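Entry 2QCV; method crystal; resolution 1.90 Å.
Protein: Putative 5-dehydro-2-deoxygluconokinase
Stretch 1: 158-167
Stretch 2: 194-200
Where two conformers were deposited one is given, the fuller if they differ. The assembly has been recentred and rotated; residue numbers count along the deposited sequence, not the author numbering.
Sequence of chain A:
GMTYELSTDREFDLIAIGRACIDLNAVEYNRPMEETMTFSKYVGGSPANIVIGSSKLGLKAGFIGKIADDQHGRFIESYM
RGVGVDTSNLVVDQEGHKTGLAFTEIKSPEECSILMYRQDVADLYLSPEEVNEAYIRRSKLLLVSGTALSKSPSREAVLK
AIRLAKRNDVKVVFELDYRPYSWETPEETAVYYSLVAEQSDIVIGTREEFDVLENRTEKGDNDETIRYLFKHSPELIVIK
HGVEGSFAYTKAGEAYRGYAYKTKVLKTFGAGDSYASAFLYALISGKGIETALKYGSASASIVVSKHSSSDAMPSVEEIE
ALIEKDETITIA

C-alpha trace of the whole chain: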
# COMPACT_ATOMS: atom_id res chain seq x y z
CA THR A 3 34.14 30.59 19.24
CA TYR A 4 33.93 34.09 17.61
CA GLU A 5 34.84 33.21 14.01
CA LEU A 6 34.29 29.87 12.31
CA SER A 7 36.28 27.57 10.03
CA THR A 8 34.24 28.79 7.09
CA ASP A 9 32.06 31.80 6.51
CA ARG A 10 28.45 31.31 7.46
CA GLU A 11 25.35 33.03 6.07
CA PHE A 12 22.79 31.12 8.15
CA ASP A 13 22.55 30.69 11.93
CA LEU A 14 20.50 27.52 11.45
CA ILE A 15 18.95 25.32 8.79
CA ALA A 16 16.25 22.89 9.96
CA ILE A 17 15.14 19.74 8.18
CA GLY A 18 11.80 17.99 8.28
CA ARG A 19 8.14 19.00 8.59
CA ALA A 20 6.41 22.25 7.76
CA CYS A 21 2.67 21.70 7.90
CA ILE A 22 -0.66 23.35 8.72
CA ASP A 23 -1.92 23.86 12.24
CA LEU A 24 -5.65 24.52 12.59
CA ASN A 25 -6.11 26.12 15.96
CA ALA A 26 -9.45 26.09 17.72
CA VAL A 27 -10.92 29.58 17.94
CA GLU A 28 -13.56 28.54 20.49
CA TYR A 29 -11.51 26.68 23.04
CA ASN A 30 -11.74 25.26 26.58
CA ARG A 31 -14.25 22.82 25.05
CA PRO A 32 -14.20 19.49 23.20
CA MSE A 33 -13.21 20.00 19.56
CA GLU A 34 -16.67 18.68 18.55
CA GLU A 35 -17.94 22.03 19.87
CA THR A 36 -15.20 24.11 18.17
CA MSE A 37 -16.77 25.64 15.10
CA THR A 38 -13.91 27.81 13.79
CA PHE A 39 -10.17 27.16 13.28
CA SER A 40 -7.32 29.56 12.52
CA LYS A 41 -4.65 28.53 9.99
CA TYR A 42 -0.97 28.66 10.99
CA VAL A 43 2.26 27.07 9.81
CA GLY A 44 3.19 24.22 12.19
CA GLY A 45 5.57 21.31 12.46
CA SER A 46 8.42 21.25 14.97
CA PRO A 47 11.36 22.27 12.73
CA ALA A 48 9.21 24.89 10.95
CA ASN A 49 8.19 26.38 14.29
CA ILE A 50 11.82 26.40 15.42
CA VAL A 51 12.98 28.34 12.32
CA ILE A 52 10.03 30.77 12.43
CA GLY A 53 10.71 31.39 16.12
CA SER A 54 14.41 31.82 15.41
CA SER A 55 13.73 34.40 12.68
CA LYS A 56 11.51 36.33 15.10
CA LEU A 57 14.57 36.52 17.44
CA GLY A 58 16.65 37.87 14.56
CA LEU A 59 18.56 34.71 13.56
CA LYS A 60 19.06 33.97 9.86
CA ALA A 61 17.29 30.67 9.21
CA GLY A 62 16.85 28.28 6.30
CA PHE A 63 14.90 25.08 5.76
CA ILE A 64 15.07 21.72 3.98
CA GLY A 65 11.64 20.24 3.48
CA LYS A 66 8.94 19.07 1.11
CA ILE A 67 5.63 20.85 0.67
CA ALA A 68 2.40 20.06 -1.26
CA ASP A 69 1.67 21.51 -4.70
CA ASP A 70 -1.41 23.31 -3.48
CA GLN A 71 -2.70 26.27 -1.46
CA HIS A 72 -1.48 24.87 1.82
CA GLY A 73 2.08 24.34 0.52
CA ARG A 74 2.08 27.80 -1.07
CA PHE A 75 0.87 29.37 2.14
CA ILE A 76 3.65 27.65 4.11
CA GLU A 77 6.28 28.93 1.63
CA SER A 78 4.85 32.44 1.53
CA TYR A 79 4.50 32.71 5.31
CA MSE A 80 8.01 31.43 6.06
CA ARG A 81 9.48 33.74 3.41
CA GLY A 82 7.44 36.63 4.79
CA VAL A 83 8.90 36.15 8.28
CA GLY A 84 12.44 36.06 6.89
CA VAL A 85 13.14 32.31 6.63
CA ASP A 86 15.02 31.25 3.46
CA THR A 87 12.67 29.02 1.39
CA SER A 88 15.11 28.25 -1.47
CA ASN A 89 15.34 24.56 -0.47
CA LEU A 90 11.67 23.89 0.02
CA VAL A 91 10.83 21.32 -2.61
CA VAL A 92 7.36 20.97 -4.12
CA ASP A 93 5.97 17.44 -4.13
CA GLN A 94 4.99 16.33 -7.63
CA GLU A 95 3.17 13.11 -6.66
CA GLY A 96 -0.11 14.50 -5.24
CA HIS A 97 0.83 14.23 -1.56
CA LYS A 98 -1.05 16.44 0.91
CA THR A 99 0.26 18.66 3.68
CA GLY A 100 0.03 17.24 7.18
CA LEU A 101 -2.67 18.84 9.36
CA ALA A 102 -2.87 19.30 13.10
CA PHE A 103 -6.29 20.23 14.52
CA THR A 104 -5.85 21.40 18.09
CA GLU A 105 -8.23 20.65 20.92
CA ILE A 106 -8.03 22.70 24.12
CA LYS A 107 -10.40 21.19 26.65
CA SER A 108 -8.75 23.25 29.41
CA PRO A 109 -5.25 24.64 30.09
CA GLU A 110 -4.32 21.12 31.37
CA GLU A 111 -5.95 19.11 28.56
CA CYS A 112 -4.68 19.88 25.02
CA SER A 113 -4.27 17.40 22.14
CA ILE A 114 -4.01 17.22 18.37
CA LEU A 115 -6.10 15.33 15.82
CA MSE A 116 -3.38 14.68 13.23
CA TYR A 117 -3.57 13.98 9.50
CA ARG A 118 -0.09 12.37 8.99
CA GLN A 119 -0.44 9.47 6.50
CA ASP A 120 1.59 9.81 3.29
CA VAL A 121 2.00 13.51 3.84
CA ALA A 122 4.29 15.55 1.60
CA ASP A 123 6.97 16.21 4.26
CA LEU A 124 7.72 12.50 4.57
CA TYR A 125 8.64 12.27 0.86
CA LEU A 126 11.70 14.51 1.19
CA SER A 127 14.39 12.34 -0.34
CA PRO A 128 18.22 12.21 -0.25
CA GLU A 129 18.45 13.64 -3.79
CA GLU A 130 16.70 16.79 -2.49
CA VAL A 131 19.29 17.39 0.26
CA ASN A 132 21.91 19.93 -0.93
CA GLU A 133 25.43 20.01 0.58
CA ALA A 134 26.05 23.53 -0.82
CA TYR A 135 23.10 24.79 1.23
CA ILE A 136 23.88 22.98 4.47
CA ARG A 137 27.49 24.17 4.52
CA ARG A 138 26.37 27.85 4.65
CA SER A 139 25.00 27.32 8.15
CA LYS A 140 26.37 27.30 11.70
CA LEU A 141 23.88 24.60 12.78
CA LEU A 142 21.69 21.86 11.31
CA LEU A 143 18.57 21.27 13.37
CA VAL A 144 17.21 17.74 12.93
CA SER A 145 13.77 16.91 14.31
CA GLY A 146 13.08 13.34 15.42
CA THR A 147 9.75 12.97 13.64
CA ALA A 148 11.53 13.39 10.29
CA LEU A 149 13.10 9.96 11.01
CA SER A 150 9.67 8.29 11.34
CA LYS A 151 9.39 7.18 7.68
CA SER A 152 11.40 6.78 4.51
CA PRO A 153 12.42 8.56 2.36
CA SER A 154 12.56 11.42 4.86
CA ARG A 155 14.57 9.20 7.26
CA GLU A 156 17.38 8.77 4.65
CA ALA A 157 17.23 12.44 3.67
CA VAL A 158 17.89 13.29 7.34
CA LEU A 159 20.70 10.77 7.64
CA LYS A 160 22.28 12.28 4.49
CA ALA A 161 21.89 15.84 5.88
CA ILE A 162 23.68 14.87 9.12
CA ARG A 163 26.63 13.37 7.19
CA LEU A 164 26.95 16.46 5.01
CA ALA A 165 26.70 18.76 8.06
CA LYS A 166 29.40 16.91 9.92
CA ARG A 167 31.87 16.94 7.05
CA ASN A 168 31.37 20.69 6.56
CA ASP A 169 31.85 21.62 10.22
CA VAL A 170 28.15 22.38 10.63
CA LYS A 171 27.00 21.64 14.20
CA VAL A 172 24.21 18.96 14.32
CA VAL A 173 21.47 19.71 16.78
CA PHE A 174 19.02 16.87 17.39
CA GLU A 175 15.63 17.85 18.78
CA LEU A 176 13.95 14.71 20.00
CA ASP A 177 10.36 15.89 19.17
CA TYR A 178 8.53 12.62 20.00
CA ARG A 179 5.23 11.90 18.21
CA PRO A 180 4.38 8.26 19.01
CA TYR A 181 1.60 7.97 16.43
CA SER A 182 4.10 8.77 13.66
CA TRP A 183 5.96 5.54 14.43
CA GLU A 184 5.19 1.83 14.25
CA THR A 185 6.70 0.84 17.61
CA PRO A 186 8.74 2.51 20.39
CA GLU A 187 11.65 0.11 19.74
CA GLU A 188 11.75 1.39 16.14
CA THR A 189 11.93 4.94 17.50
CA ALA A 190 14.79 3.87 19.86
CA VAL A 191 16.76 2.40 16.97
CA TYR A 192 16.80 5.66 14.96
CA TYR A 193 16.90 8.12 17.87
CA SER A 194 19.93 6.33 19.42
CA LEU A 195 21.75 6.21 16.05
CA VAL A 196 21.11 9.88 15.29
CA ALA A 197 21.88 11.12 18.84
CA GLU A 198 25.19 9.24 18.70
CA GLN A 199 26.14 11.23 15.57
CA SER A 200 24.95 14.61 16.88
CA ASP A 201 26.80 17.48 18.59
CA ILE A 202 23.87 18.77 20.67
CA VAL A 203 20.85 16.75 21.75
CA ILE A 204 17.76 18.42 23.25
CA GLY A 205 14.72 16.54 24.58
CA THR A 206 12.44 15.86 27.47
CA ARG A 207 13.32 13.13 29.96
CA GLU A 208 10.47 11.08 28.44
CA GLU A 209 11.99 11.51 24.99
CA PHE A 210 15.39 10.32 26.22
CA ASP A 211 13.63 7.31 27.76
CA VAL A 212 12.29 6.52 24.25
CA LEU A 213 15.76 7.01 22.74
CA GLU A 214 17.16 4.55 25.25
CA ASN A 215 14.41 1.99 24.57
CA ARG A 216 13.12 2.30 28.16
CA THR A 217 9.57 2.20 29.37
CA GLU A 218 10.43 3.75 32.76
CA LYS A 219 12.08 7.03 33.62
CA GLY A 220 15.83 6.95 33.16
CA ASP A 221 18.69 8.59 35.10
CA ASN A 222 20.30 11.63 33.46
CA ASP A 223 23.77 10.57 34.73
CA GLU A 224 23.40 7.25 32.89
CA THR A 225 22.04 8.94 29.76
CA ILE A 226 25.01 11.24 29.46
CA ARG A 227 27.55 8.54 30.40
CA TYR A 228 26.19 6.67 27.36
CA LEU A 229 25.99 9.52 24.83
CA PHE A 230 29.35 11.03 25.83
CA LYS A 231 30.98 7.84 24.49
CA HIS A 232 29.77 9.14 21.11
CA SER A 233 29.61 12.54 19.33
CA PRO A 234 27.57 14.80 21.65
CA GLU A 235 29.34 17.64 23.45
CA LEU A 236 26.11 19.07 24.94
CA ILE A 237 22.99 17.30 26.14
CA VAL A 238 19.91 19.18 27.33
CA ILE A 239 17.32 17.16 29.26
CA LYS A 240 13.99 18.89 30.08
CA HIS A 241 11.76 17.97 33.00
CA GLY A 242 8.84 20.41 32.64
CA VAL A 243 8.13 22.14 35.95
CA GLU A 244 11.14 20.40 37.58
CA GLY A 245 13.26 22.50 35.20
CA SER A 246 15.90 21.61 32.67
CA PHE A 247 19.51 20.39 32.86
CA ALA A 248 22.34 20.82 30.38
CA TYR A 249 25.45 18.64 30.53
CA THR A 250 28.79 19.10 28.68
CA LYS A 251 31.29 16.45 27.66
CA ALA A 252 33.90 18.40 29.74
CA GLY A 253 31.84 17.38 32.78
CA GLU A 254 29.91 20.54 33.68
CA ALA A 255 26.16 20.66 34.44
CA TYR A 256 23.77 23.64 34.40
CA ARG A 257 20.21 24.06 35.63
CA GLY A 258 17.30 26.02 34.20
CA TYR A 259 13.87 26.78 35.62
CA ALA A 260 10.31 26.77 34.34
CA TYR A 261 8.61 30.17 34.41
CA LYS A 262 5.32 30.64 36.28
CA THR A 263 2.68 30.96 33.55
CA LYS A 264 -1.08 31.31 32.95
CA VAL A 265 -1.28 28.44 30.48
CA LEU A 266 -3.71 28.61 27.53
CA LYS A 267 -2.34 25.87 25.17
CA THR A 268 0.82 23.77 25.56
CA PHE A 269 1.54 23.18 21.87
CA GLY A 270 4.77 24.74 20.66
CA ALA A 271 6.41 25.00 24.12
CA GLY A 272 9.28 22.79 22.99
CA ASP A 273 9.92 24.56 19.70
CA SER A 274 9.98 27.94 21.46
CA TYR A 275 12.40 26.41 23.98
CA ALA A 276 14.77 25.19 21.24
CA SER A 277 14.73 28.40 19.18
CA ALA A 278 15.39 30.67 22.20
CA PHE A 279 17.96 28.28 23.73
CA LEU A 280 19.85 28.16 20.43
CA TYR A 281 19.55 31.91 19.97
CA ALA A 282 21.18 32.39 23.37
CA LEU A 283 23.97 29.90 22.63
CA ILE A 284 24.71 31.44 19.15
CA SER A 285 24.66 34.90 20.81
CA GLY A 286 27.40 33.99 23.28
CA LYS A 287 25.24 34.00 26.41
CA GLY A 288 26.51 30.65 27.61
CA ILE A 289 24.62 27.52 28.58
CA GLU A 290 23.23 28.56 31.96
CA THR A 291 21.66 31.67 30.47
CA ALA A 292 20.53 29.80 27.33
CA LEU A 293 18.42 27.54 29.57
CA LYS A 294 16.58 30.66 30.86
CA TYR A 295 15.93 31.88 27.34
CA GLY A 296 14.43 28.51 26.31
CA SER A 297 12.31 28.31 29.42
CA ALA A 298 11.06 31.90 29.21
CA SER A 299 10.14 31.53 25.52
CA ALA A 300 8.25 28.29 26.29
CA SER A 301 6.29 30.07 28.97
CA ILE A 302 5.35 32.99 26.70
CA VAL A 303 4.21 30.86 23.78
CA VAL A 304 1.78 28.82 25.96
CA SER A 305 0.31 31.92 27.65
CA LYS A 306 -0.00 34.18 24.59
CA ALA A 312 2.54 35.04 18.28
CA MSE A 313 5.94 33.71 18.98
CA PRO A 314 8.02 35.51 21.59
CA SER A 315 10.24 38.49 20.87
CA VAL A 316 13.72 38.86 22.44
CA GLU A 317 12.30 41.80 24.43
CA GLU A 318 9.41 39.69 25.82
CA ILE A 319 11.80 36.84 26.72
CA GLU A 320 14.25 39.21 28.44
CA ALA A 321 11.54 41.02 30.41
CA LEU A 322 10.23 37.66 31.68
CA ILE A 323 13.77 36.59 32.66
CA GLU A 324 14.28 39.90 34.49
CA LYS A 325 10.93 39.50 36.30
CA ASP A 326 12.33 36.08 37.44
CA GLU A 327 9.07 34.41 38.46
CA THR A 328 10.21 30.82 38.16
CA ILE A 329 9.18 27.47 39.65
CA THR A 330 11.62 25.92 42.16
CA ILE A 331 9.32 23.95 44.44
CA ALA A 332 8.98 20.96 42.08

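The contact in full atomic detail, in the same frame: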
# COMPACT_ATOMS: atom_id res chain seq x y z
N VAL A 158 17.32 12.77 6.10
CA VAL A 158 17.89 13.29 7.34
C VAL A 158 19.26 12.70 7.60
O VAL A 158 20.20 13.41 7.97
CB VAL A 158 16.96 13.02 8.54
CG1 VAL A 158 17.64 13.35 9.85
CG2 VAL A 158 15.61 13.85 8.37
N LEU A 159 19.40 11.39 7.42
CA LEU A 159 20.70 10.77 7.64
C LEU A 159 21.76 11.38 6.70
O LEU A 159 22.95 11.59 7.09
CB LEU A 159 20.59 9.24 7.55
CG LEU A 159 19.75 8.52 8.63
CD1 LEU A 159 19.63 7.01 8.29
CD2 LEU A 159 20.40 8.74 9.98
N LYS A 160 21.38 11.64 5.44
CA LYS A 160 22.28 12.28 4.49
C LYS A 160 22.66 13.69 4.95
O LYS A 160 23.83 14.06 4.99
CB LYS A 160 21.67 12.35 3.09
CG LYS A 160 22.50 13.20 2.14
CD LYS A 160 21.97 13.08 0.72
CE LYS A 160 22.74 14.03 -0.24
NZ LYS A 160 22.27 13.83 -1.68
N ALA A 161 21.66 14.47 5.34
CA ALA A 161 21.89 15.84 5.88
C ALA A 161 22.90 15.89 7.03
O ALA A 161 23.80 16.72 7.02
CB ALA A 161 20.55 16.49 6.29
N ILE A 162 22.79 14.94 7.96
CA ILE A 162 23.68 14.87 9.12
C ILE A 162 25.12 14.61 8.66
O ILE A 162 26.04 15.30 9.07
CB ILE A 162 23.22 13.77 10.13
CG1 ILE A 162 21.90 14.18 10.81
CG2 ILE A 162 24.32 13.51 11.18
CD1 ILE A 162 21.15 13.03 11.45
N ARG A 163 25.30 13.65 7.75
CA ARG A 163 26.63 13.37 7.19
C ARG A 163 27.28 14.60 6.53
O ARG A 163 28.44 14.91 6.76
CB ARG A 163 26.58 12.22 6.23
CG ARG A 163 27.98 11.84 5.67
CD ARG A 163 27.85 10.66 4.75
NE ARG A 163 27.42 9.44 5.43
CZ ARG A 163 28.22 8.66 6.16
NH1 ARG A 163 29.48 9.00 6.38
NH2 ARG A 163 27.72 7.59 6.73
N LEU A 164 26.51 15.28 5.71
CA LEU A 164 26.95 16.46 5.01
C LEU A 164 27.26 17.58 5.98
O LEU A 164 28.30 18.26 5.85
CB LEU A 164 25.86 16.89 3.98
CG LEU A 164 25.89 16.24 2.62
CD1 LEU A 164 26.12 14.74 2.68
CD2 LEU A 164 24.58 16.58 1.90
N ALA A 165 26.42 17.76 7.01
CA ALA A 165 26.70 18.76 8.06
C ALA A 165 28.03 18.47 8.71
O ALA A 165 28.93 19.33 8.80
CB ALA A 165 25.55 18.79 9.12
N LYS A 166 28.20 17.25 9.16
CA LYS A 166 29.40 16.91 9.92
C LYS A 166 30.69 17.14 9.14
O LYS A 166 31.68 17.65 9.70
CB LYS A 166 29.31 15.47 10.42
CG LYS A 166 28.36 15.34 11.61
CD LYS A 166 27.97 13.93 11.81
CE LYS A 166 29.05 13.08 12.45
NZ LYS A 166 29.13 13.35 13.89
N ARG A 167 30.69 16.79 7.87
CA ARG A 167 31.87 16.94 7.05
C ARG A 167 32.13 18.36 6.58
O ARG A 167 33.20 18.63 6.08
CB ARG A 167 31.88 15.98 5.90
CG ARG A 167 30.96 16.28 4.76
CD ARG A 167 30.94 15.05 3.87
NE ARG A 167 30.20 15.28 2.63
CZ ARG A 167 29.63 14.31 1.92
NH1 ARG A 167 29.70 13.04 2.33
NH2 ARG A 167 28.97 14.60 0.84
N SER A 194 18.58 6.65 18.89
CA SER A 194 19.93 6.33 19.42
C SER A 194 21.03 6.58 18.37
O SER A 194 22.03 7.25 18.63
CB SER A 194 19.98 4.91 19.97
OG SER A 194 19.64 3.93 18.98
N LEU A 195 20.80 6.10 17.17
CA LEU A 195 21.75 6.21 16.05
C LEU A 195 22.05 7.67 15.74
O LEU A 195 23.22 8.08 15.68
CB LEU A 195 21.13 5.53 14.81
CG LEU A 195 21.52 5.94 13.37
CD1 LEU A 195 22.98 5.71 13.19
CD2 LEU A 195 20.70 5.18 12.31
N VAL A 196 20.98 8.46 15.62
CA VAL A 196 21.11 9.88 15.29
C VAL A 196 21.73 10.66 16.46
O VAL A 196 22.67 11.44 16.26
CB VAL A 196 19.82 10.48 14.81
CG1 VAL A 196 19.97 12.01 14.64
CG2 VAL A 196 19.43 9.79 13.44
N ALA A 197 21.29 10.40 17.70
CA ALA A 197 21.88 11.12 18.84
C ALA A 197 23.37 10.84 18.92
O ALA A 197 24.17 11.73 19.24
CB ALA A 197 21.17 10.74 20.18
N GLU A 198 23.78 9.61 18.59
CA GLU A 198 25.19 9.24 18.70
C GLU A 198 26.08 10.00 17.72
O GLU A 198 27.27 10.15 17.98
CB GLU A 198 25.33 7.73 18.50
CG GLU A 198 24.88 6.93 19.75
CD GLU A 198 24.73 5.44 19.48
OE1 GLU A 198 25.12 5.00 18.38
OE2 GLU A 198 24.21 4.73 20.37
N GLN A 199 25.48 10.48 16.64
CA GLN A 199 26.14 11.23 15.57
C GLN A 199 26.09 12.73 15.79
O GLN A 199 26.75 13.49 15.08
CB GLN A 199 25.35 11.08 14.27
CG GLN A 199 25.16 9.76 13.72
CD GLN A 199 24.78 9.86 12.27
OE1 GLN A 199 25.57 10.33 11.45
NE2 GLN A 199 23.57 9.47 11.94
N SER A 200 25.26 13.17 16.74
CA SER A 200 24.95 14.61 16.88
C SER A 200 25.89 15.31 17.85
O SER A 200 26.50 14.68 18.70
CB SER A 200 23.51 14.77 17.39
OG SER A 200 22.61 14.25 16.44
O HOH W 1 24.35 9.86 8.48

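Two helical segments of one chain, 158-167 and 194-199, run side by side in nearly the same direction, their axes 11° apart and 11.3 Å from each other at closest approach; together they bury 310 Å². Gln 199 has the largest share, with 92 Å² covered. It lies in the last turn of its segment, its CA-to-CB bond points toward the other helix, and its side chain (chi1 m, chi2 t) reaches across Leu 159 and Ile 162. Its amide group rests on aliphatic carbon: Gln 199 NE2 is 3.8 Å from Leu 159 CD2, and Gln 199 OE1 is 3.4 Å from Ile 162 CG2. These are packing contacts, but OE1 also finds a polar partner in water 1, which donates to Leu 159 O at 2.6 Å and to Gln 199 OE1 at 3.2 Å. The water thus links a backbone carbonyl of one helix to a side chain of the other.

Ile 162 (57 Å²) points toward the partner helix. Besides meeting Gln 199, it places CD1 3.6 Å from Val 196 CG1, so it contacts residues on successive turns. Leu 159 (55 Å²) sets out sideways, but its m,t rotamer brings the end nearer: Leu 159 CD2 packs 3.7 Å from Val 196 CG2 and, more loosely, 4.3 Å from Leu 195 CD2. Val 196 therefore contacts both residues; its CG2 also lies 4.2 Å from Ile 162 CD1.

Beyond this apolar patch, the contact has a single direct hydrogen bond: Lys 166 NZ donates to Gln 199 O at 2.7 Å. The lysine chain bends through two p torsions, chi3 and chi4, to deliver its ammonium group to that backbone carbonyl. Next along the chain, Ser 200 turns its CB away and donates from OG to Val 196 O at 2.8 Å, within its own stretch.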